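Long-range contacts in endoribonuclease MazF4 (PDB 5XE2), which acts as the toxin of a type II toxin-antitoxin pair, an mRNA interferase that cuts single-stranded mRNA between the first two bases of UCGCU: residues 9-14 against 22-27; 37-42 against 71-76; 41-46 against 60-65. One frame throughout, in Å; residues are numbered along the deposited sequence.

Contact 1 of 3, residues 9-14 against 22-27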
loop_
_atom_site.group_PDB
_atom_site.type_symbol
_atom_site.label_atom_id
_atom_site.label_comp_id
_atom_site.label_asym_id
_atom_site.label_seq_id
_atom_site.Cartn_x
_atom_site.Cartn_y
_atom_site.Cartn_z
ATOM N N GLY A 9 -12.779 3.744 3.066
ATOM C CA GLY A 9 -13.818 4.084 2.086
ATOM C C GLY A 9 -14.065 5.575 1.872
ATOM O O GLY A 9 -14.708 5.950 0.895
ATOM N N GLN A 10 -13.568 6.423 2.773
ATOM C CA GLN A 10 -13.676 7.873 2.607
ATOM C C GLN A 10 -12.633 8.413 1.643
ATOM O O GLN A 10 -11.533 7.848 1.515
ATOM C CB GLN A 10 -13.534 8.582 3.943
ATOM C CG GLN A 10 -14.651 8.259 4.921
ATOM C CD GLN A 10 -14.517 9.022 6.227
ATOM O OE1 GLN A 10 -13.422 9.450 6.607
ATOM N NE2 GLN A 10 -15.637 9.171 6.942
ATOM N N VAL A 11 -12.980 9.529 0.996
ATOM C CA VAL A 11 -12.132 10.183 -0.001
ATOM C C VAL A 11 -11.837 11.617 0.436
ATOM O O VAL A 11 -12.758 12.380 0.741
ATOM C CB VAL A 11 -12.790 10.175 -1.406
ATOM C CG1 VAL A 11 -11.923 10.919 -2.421
ATOM C CG2 VAL A 11 -13.036 8.748 -1.880
ATOM N N TYR A 12 -10.554 11.973 0.450
ATOM C CA TYR A 12 -10.094 13.304 0.840
ATOM C C TYR A 12 -9.200 13.930 -0.235
ATOM O O TYR A 12 -8.352 13.238 -0.815
ATOM C CB TYR A 12 -9.301 13.221 2.150
ATOM C CG TYR A 12 -10.125 12.827 3.356
ATOM C CD1 TYR A 12 -10.344 11.485 3.671
ATOM C CD2 TYR A 12 -10.674 13.798 4.195
ATOM C CE1 TYR A 12 -11.090 11.118 4.787
ATOM C CE2 TYR A 12 -11.432 13.449 5.304
ATOM C CZ TYR A 12 -11.638 12.112 5.603
ATOM O OH TYR A 12 -12.393 11.776 6.706
ATOM N N ARG A 13 -9.375 15.233 -0.481
ATOM C CA ARG A 13 -8.425 16.020 -1.282
ATOM C C ARG A 13 -7.136 16.193 -0.507
ATOM O O ARG A 13 -7.173 16.613 0.637
ATOM C CB ARG A 13 -8.977 17.416 -1.618
ATOM C CG ARG A 13 -10.019 17.419 -2.718
ATOM C CD ARG A 13 -10.469 18.818 -3.117
ATOM N NE ARG A 13 -9.503 19.528 -3.971
ATOM C CZ ARG A 13 -8.863 20.669 -3.677
ATOM N NH1 ARG A 13 -9.040 21.311 -2.516
ATOM N NH2 ARG A 13 -8.022 21.183 -4.573
ATOM N N CYS A 14 -5.998 15.876 -1.119
ATOM C CA CYS A 14 -4.700 15.992 -0.449
ATOM C C CYS A 14 -3.632 16.480 -1.423
ATOM O O CYS A 14 -3.536 15.962 -2.535
ATOM C CB CYS A 14 -4.280 14.641 0.135
ATOM S SG CYS A 14 -5.578 13.787 1.073
ATOM N N PRO A 22 -7.621 13.710 -5.212
ATOM C CA PRO A 22 -8.362 12.886 -4.253
ATOM C C PRO A 22 -7.722 11.533 -3.981
ATOM O O PRO A 22 -7.214 10.887 -4.902
ATOM C CB PRO A 22 -9.737 12.713 -4.906
ATOM C CG PRO A 22 -9.516 12.915 -6.357
ATOM C CD PRO A 22 -8.300 13.784 -6.520
ATOM N N TRP A 23 -7.763 11.130 -2.713
ATOM C CA TRP A 23 -7.203 9.869 -2.256
ATOM C C TRP A 23 -8.247 9.130 -1.442
ATOM O O TRP A 23 -8.910 9.724 -0.597
ATOM C CB TRP A 23 -5.959 10.110 -1.397
ATOM C CG TRP A 23 -4.773 10.601 -2.153
ATOM C CD1 TRP A 23 -4.498 11.893 -2.497
ATOM C CD2 TRP A 23 -3.682 9.812 -2.657
ATOM N NE1 TRP A 23 -3.306 11.961 -3.181
ATOM C CE2 TRP A 23 -2.784 10.700 -3.297
ATOM C CE3 TRP A 23 -3.377 8.443 -2.632
ATOM C CZ2 TRP A 23 -1.599 10.265 -3.906
ATOM C CZ3 TRP A 23 -2.202 8.008 -3.238
ATOM C CH2 TRP A 23 -1.325 8.922 -3.863
ATOM N N LEU A 24 -8.365 7.830 -1.702
ATOM C CA LEU A 24 -9.285 6.948 -0.996
ATOM C C LEU A 24 -8.578 6.190 0.126
ATOM O O LEU A 24 -7.612 5.461 -0.140
ATOM C CB LEU A 24 -9.880 5.936 -1.965
ATOM C CG LEU A 24 -10.674 4.798 -1.314
ATOM C CD1 LEU A 24 -12.006 5.303 -0.801
ATOM C CD2 LEU A 24 -10.874 3.645 -2.271
ATOM N N ILE A 25 -9.113 6.293 1.343
ATOM C CA ILE A 25 -8.519 5.632 2.519
ATOM C C ILE A 25 -8.741 4.115 2.425
ATOM O O ILE A 25 -9.885 3.662 2.329
ATOM C CB ILE A 25 -9.143 6.121 3.850
ATOM C CG1 ILE A 25 -9.067 7.655 3.998
ATOM C CG2 ILE A 25 -8.481 5.423 5.044
ATOM C CD1 ILE A 25 -7.671 8.231 3.924
ATOM N N VAL A 26 -7.651 3.345 2.458
ATOM C CA VAL A 26 -7.734 1.869 2.432
ATOM C C VAL A 26 -7.188 1.156 3.678
ATOM O O VAL A 26 -7.397 -0.051 3.837
ATOM C CB VAL A 26 -7.115 1.284 1.140
ATOM C CG1 VAL A 26 -7.936 1.737 -0.070
ATOM C CG2 VAL A 26 -5.655 1.696 0.967
ATOM N N SER A 27 -6.525 1.886 4.569
ATOM C CA SER A 27 -6.087 1.318 5.840
ATOM C C SER A 27 -7.280 1.015 6.759
ATOM O O SER A 27 -8.342 1.625 6.644
ATOM C CB SER A 27 -5.067 2.234 6.534
ATOM O OG SER A 27 -5.355 3.602 6.313
#

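Contact 2 of 3, residues 37-42 against 71-76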
loop_
_atom_site.group_PDB
_atom_site.type_symbol
_atom_site.label_atom_id
_atom_site.label_comp_id
_atom_site.label_asym_id
_atom_site.label_seq_id
_atom_site.Cartn_x
_atom_site.Cartn_y
_atom_site.Cartn_z
ATOM N N ASP A 37 -1.146 8.499 10.892
ATOM C CA ASP A 37 -1.249 8.476 9.436
ATOM C C ASP A 37 -2.209 7.393 8.954
ATOM O O ASP A 37 -2.749 6.621 9.748
ATOM C CB ASP A 37 0.152 8.334 8.805
ATOM C CG ASP A 37 0.943 7.135 9.330
ATOM O OD1 ASP A 37 0.358 6.131 9.796
ATOM O OD2 ASP A 37 2.182 7.199 9.250
ATOM N N VAL A 38 -2.430 7.378 7.646
ATOM C CA VAL A 38 -3.306 6.417 6.976
ATOM C C VAL A 38 -2.633 5.954 5.687
ATOM O O VAL A 38 -1.654 6.551 5.238
ATOM C CB VAL A 38 -4.672 7.042 6.615
ATOM C CG1 VAL A 38 -5.414 7.499 7.868
ATOM C CG2 VAL A 38 -4.527 8.192 5.610
ATOM N N VAL A 39 -3.180 4.901 5.098
ATOM C CA VAL A 39 -2.797 4.459 3.770
ATOM C C VAL A 39 -3.975 4.699 2.838
ATOM O O VAL A 39 -5.135 4.468 3.203
ATOM C CB VAL A 39 -2.348 2.990 3.747
ATOM C CG1 VAL A 39 -2.051 2.532 2.327
ATOM C CG2 VAL A 39 -1.116 2.816 4.614
ATOM N N ALA A 40 -3.648 5.193 1.644
ATOM C CA ALA A 40 -4.631 5.563 0.652
ATOM C C ALA A 40 -4.173 5.220 -0.765
ATOM O O ALA A 40 -2.976 5.031 -1.031
ATOM C CB ALA A 40 -4.922 7.054 0.762
ATOM N N VAL A 41 -5.154 5.148 -1.661
ATOM C CA VAL A 41 -4.927 4.966 -3.090
ATOM C C VAL A 41 -5.524 6.127 -3.877
ATOM O O VAL A 41 -6.524 6.755 -3.464
ATOM C CB VAL A 41 -5.497 3.639 -3.631
ATOM C CG1 VAL A 41 -4.695 2.459 -3.095
ATOM C CG2 VAL A 41 -6.983 3.488 -3.323
ATOM N N ARG A 42 -4.920 6.376 -5.031
ATOM C CA ARG A 42 -5.191 7.569 -5.819
ATOM C C ARG A 42 -6.496 7.431 -6.606
ATOM O O ARG A 42 -6.792 6.369 -7.168
ATOM C CB ARG A 42 -4.025 7.831 -6.778
ATOM C CG ARG A 42 -3.955 9.245 -7.322
ATOM C CD ARG A 42 -2.641 9.513 -8.065
ATOM N NE ARG A 42 -2.365 8.546 -9.156
ATOM C CZ ARG A 42 -1.719 8.823 -10.299
ATOM N NH1 ARG A 42 -1.239 10.046 -10.571
ATOM N NH2 ARG A 42 -1.550 7.863 -11.203
ATOM N N ILE A 71 -0.349 3.132 -4.077
ATOM C CA ILE A 71 -0.649 3.051 -2.657
ATOM C C ILE A 71 0.371 3.909 -1.911
ATOM O O ILE A 71 1.580 3.749 -2.104
ATOM C CB ILE A 71 -0.604 1.586 -2.152
ATOM C CG1 ILE A 71 -1.569 0.687 -2.942
ATOM C CG2 ILE A 71 -0.975 1.506 -0.675
ATOM C CD1 ILE A 71 -1.180 -0.781 -2.962
ATOM N N GLU A 72 -0.109 4.819 -1.063
ATOM C CA GLU A 72 0.774 5.709 -0.297
ATOM C C GLU A 72 0.317 5.902 1.138
ATOM O O GLU A 72 -0.855 5.726 1.465
ATOM C CB GLU A 72 0.892 7.065 -1.003
ATOM C CG GLU A 72 1.617 6.956 -2.334
ATOM C CD GLU A 72 1.984 8.277 -2.960
ATOM O OE1 GLU A 72 2.046 9.297 -2.237
ATOM O OE2 GLU A 72 2.205 8.295 -4.198
ATOM N N THR A 73 1.269 6.256 1.991
ATOM C CA THR A 73 1.005 6.577 3.368
ATOM C C THR A 73 0.880 8.104 3.474
ATOM O O THR A 73 1.796 8.830 3.100
ATOM C CB THR A 73 2.129 6.048 4.282
ATOM O OG1 THR A 73 2.242 4.629 4.128
ATOM C CG2 THR A 73 1.844 6.364 5.756
ATOM N N LEU A 74 -0.260 8.573 3.983
ATOM C CA LEU A 74 -0.529 10.003 4.152
ATOM C C LEU A 74 -0.613 10.376 5.637
ATOM O O LEU A 74 -1.248 9.682 6.424
ATOM C CB LEU A 74 -1.846 10.377 3.460
ATOM C CG LEU A 74 -1.868 10.518 1.931
ATOM C CD1 LEU A 74 -1.445 9.249 1.215
ATOM C CD2 LEU A 74 -3.254 10.930 1.467
ATOM N N GLY A 75 0.037 11.476 6.008
ATOM C CA GLY A 75 -0.126 12.055 7.335
ATOM C C GLY A 75 -1.543 12.599 7.459
ATOM O O GLY A 75 -2.137 13.047 6.473
ATOM N N LYS A 76 -2.097 12.533 8.665
ATOM C CA LYS A 76 -3.430 13.076 8.944
ATOM C C LYS A 76 -3.505 14.564 8.657
ATOM O O LYS A 76 -4.517 15.043 8.169
ATOM C CB LYS A 76 -3.829 12.806 10.394
ATOM C CG LYS A 76 -4.298 11.389 10.601
ATOM C CD LYS A 76 -4.742 11.122 12.024
ATOM C CE LYS A 76 -5.235 9.690 12.110
ATOM N NZ LYS A 76 -5.684 9.315 13.478
#

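Contact 3 of 3, residues 41-46 against 60-65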
loop_
_atom_site.group_PDB
_atom_site.type_symbol
_atom_site.label_atom_id
_atom_site.label_comp_id
_atom_site.label_asym_id
_atom_site.label_seq_id
_atom_site.Cartn_x
_atom_site.Cartn_y
_atom_site.Cartn_z
ATOM N N VAL A 41 -5.154 5.148 -1.661
ATOM C CA VAL A 41 -4.927 4.966 -3.090
ATOM C C VAL A 41 -5.524 6.127 -3.877
ATOM O O VAL A 41 -6.524 6.755 -3.464
ATOM C CB VAL A 41 -5.497 3.639 -3.631
ATOM C CG1 VAL A 41 -4.695 2.459 -3.095
ATOM C CG2 VAL A 41 -6.983 3.488 -3.323
ATOM N N ARG A 42 -4.920 6.376 -5.031
ATOM C CA ARG A 42 -5.191 7.569 -5.819
ATOM C C ARG A 42 -6.496 7.431 -6.606
ATOM O O ARG A 42 -6.792 6.369 -7.168
ATOM C CB ARG A 42 -4.025 7.831 -6.778
ATOM C CG ARG A 42 -3.955 9.245 -7.322
ATOM C CD ARG A 42 -2.641 9.513 -8.065
ATOM N NE ARG A 42 -2.365 8.546 -9.156
ATOM C CZ ARG A 42 -1.719 8.823 -10.299
ATOM N NH1 ARG A 42 -1.239 10.046 -10.571
ATOM N NH2 ARG A 42 -1.550 7.863 -11.203
ATOM N N LEU A 43 -7.279 8.502 -6.621
ATOM C CA LEU A 43 -8.386 8.632 -7.567
ATOM C C LEU A 43 -7.900 9.483 -8.725
ATOM O O LEU A 43 -7.220 10.501 -8.505
ATOM C CB LEU A 43 -9.610 9.299 -6.948
ATOM C CG LEU A 43 -10.733 8.389 -6.478
ATOM C CD1 LEU A 43 -10.380 7.783 -5.125
ATOM C CD2 LEU A 43 -12.033 9.189 -6.410
ATOM N N THR A 44 -8.264 9.070 -9.942
ATOM C CA THR A 44 -7.860 9.753 -11.163
ATOM C C THR A 44 -9.010 9.798 -12.174
ATOM O O THR A 44 -9.924 8.968 -12.139
ATOM C CB THR A 44 -6.596 9.107 -11.794
ATOM O OG1 THR A 44 -6.265 9.777 -13.017
ATOM C CG2 THR A 44 -6.800 7.621 -12.080
ATOM N N THR A 45 -8.950 10.801 -13.049
ATOM C CA THR A 45 -9.844 10.897 -14.198
ATOM C C THR A 45 -9.314 10.041 -15.341
ATOM O O THR A 45 -10.058 9.754 -16.288
ATOM C CB THR A 45 -9.972 12.342 -14.706
ATOM O OG1 THR A 45 -8.689 12.813 -15.130
ATOM C CG2 THR A 45 -10.513 13.257 -13.618
ATOM N N THR A 46 -8.037 9.645 -15.263
ATOM C CA THR A 46 -7.443 8.784 -16.270
ATOM C C THR A 46 -8.208 7.474 -16.290
ATOM O O THR A 46 -8.505 6.900 -15.242
ATOM C CB THR A 46 -5.948 8.507 -16.006
ATOM O OG1 THR A 46 -5.246 9.747 -15.905
ATOM C CG2 THR A 46 -5.339 7.688 -17.129
ATOM N N ASP A 60 -21.841 5.760 -6.570
ATOM C CA ASP A 60 -20.732 6.339 -5.804
ATOM C C ASP A 60 -20.791 7.864 -5.826
ATOM O O ASP A 60 -21.383 8.436 -6.732
ATOM C CB ASP A 60 -19.376 5.857 -6.335
ATOM C CG ASP A 60 -19.115 4.416 -6.000
ATOM O OD1 ASP A 60 -19.138 4.073 -4.799
ATOM O OD2 ASP A 60 -18.921 3.624 -6.941
ATOM N N PRO A 61 -20.173 8.522 -4.829
ATOM C CA PRO A 61 -20.194 9.987 -4.712
ATOM C C PRO A 61 -19.314 10.758 -5.707
ATOM O O PRO A 61 -19.443 11.978 -5.817
ATOM C CB PRO A 61 -19.660 10.216 -3.293
ATOM C CG PRO A 61 -18.767 9.049 -3.059
ATOM C CD PRO A 61 -19.542 7.907 -3.646
ATOM N N LEU A 62 -18.402 10.065 -6.384
ATOM C CA LEU A 62 -17.452 10.699 -7.276
ATOM C C LEU A 62 -17.399 9.930 -8.587
ATOM O O LEU A 62 -17.734 8.740 -8.636
ATOM C CB LEU A 62 -16.073 10.722 -6.617
ATOM C CG LEU A 62 -16.000 11.428 -5.253
ATOM C CD1 LEU A 62 -14.861 10.897 -4.402
ATOM C CD2 LEU A 62 -15.894 12.933 -5.430
ATOM N N THR A 63 -16.996 10.627 -9.646
ATOM C CA THR A 63 -16.724 9.992 -10.939
ATOM C C THR A 63 -15.238 9.590 -11.002
ATOM O O THR A 63 -14.490 9.784 -10.035
ATOM C CB THR A 63 -17.144 10.906 -12.117
ATOM O OG1 THR A 63 -17.255 10.130 -13.318
ATOM C CG2 THR A 63 -16.162 12.048 -12.348
ATOM N N GLY A 64 -14.820 9.016 -12.128
ATOM C CA GLY A 64 -13.426 8.624 -12.317
ATOM C C GLY A 64 -13.096 7.221 -11.831
ATOM O O GLY A 64 -13.972 6.347 -11.775
ATOM N N TYR A 65 -11.817 7.007 -11.511
ATOM C CA TYR A 65 -11.259 5.669 -11.348
ATOM C C TYR A 65 -10.306 5.634 -10.174
ATOM O O TYR A 65 -9.595 6.609 -9.931
ATOM C CB TYR A 65 -10.496 5.241 -12.618
ATOM C CG TYR A 65 -11.343 5.298 -13.866
ATOM C CD1 TYR A 65 -11.556 6.519 -14.517
ATOM C CD2 TYR A 65 -11.959 4.153 -14.385
ATOM C CE1 TYR A 65 -12.351 6.603 -15.643
ATOM C CE2 TYR A 65 -12.756 4.226 -15.527
ATOM C CZ TYR A 65 -12.948 5.459 -16.145
ATOM O OH TYR A 65 -13.730 5.589 -17.274
#

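Contact 1 of 3, residues 9-14 against 22-27
Val11, on strand 10-14, puts its two methyls on different partners across the beta hairpin it forms with strand 21-25. CG1, anti to the backbone N (chi1 177°), runs beside Pro22, with CG1 of Val11 3.8 Å from CB of Pro22, and the two side chains point the same way. CG2 turns to Leu24, whose CD1 also comes to 3.3 Å from Gly9 O. Leu43 of the adjoining strand 37-44 and Leu83 of strand 82-85 also pack on this face. The other face carries Tyr12 and Trp23, with Ile25 and Cys14 each directed at the opposite strand. Here Ile25 CG1 meets the edge of the Tyr12 ring, while CB of Cys14 lies 3.8 Å from CD1 of Trp23 in an oblique approach. The Cys14 sulfur stands 5.1 Å from the centroid of the five-membered ring of Trp23, a sulfur-aromatic contact of similarly oblique geometry.

Between the faces, the antiparallel backbones share four hydrogen bonds. Tyr12 and Trp23 form the hydrogen-bonded pair, with reciprocal N-H to O bonds; Val11 with Leu24 and Arg13 with Pro22 are non-hydrogen-bonded pairs. Ile25 N gives a nearly straight bond to Gln10 O (175° at the hydrogen), and Gly9 N bonds Ile25 O. At the outer edge the Arg13 guanidinium leaves the hairpin for a salt bridge with Asp81. The side-chain amide oxygen OE1 of Gln10 takes bonds from Leu7 N and from the Tyr12 hydroxyl, whose OH sits above the amide plane, a very short 2.5 Å from OE1 of Gln10.

Contact 2 of 3, residues 37-42 against 71-76
Strands 37-44 and 65-75 are antiparallel neighbours in the sheet of this MazF-like, SH3-clan fold, and Val38-Leu74 and Ala40-Glu72 are their hydrogen-bonded pairs here. Each pair has reciprocal N-H to O bonds, the shortest including Ala40 N to Glu72 O at 2.8 Å; the segment axes approach to 4.5 Å, at 146° between their directions. Non-hydrogen-bonded pairs alternate with these, and CA of Val39 lies 3.3 Å from Glu72 O in a CA-H...O contact.

One face is built from Val39, Val41, Ile71 and Thr73. Ile71 divides its branches: CG1 lies alongside Val41, 3.6 Å from that residue's CG1, whereas CG2 presses on Val39 CG1 at 3.3 Å, tighter than usual carbon contact. Val39 CG1 is anti to its backbone N (chi1 176°), which carries it to Ile71 and leaves CG2 beside Thr73 OG1. This face also meets the second subunit, where Ile71 packs on its counterpart.

On the reverse face, Leu74 bridges two residues of the partner strand, CB touching Val38 CG2 and CD1 lying 4.1 Å from Ala40 CB; Trp23 packs on Ala40, Glu72 and Leu74. At the strand end Asp37 sets its CB 3.1 Å from Leu74 O, and its carboxylate OD2 comes to 3.6 Å from Thr73 CG2. OD1 of Asp37 forms a salt bridge with Arg31.

Polar groups on the subunit-facing side thus have partners beyond this strand pair: Thr73 OG1 hydrogen-bonds Ile71 O and Asn70 ND2 of the second subunit, and Thr73 of that subunit bonds Ile71 O in return. The chemistry implies a strand pair held by its own backbone bonds and joined to its dimer mate through both methyl packing and reciprocal hydroxyl bonds.

Contact 3 of 3, residues 41-46 against 60-65
Thr44 and Tyr65 form a single antiparallel hydrogen-bonded pair, their CA atoms 5.3 Å apart; the touching parts run 77° apart end to end, and pairing between the two segments is confined to this one bridge. Both bonds are 2.8 Å long, from Thr44 N to Tyr65 O and from Tyr65 N to Thr44 O, but the first is the straighter, with 167° at the hydrogen against 147°. Leu43 CA adds a CA-H...O contact to the same Tyr65 oxygen. Gly64 CA lies 3.5 Å from Thr44 O, and its lack of a side chain lets the backbone approach that oxygen, which a CB here would overlap.

Tyr65 contributes the largest share of the contact area, and CD1 of its ring comes within 3.2 Å of Thr46 O in an oblique approach. Thr44 O instead lies at the ring edge, in its plane. Trp53 and Ala55 of strand 53-55 also touch this tyrosine. Away from the ring, Leu43 and Leu62 cross at about a right angle, methyl against methyl, with CD2 of Leu43 3.9 Å from CD1 of Leu62. At the exit from strand 37-44, Thr44 turns its hydroxyl back on its own chain: OG1, anti to the backbone N, accepts from Thr46 N, the two atoms 2.9 Å apart.

That last bond defines an ST turn that starts on the final residue of the strand. Together with the Thr44-Tyr65 bridge, it marks the place where strands 37-44 and 65-75 of the antiparallel sheet give way to the loops leading to and from strand 53-55.

Contacts 1 and 2 are buried and contact 3 lies at the surface, and strand 37-44 connects all three. It pairs with strand 65-75 in contact 2 and again, at its far end, in contact 3, whose centre is about 16 Å from that of contact 2; its other edge meets strand 21-25 of contact 1, where Leu24 N and Val41 O are probably hydrogen-bonded. Trp23 reaches from contact 1 to the backbone of Val41. The chemistry follows position: contacts 1 and 2 each combine four backbone hydrogen bonds with apolar faces, contact 2 adding reciprocal subunit bonds, whereas contact 3 has two, in one bridge, with an aromatic ring against carbonyl oxygens and exposed threonines.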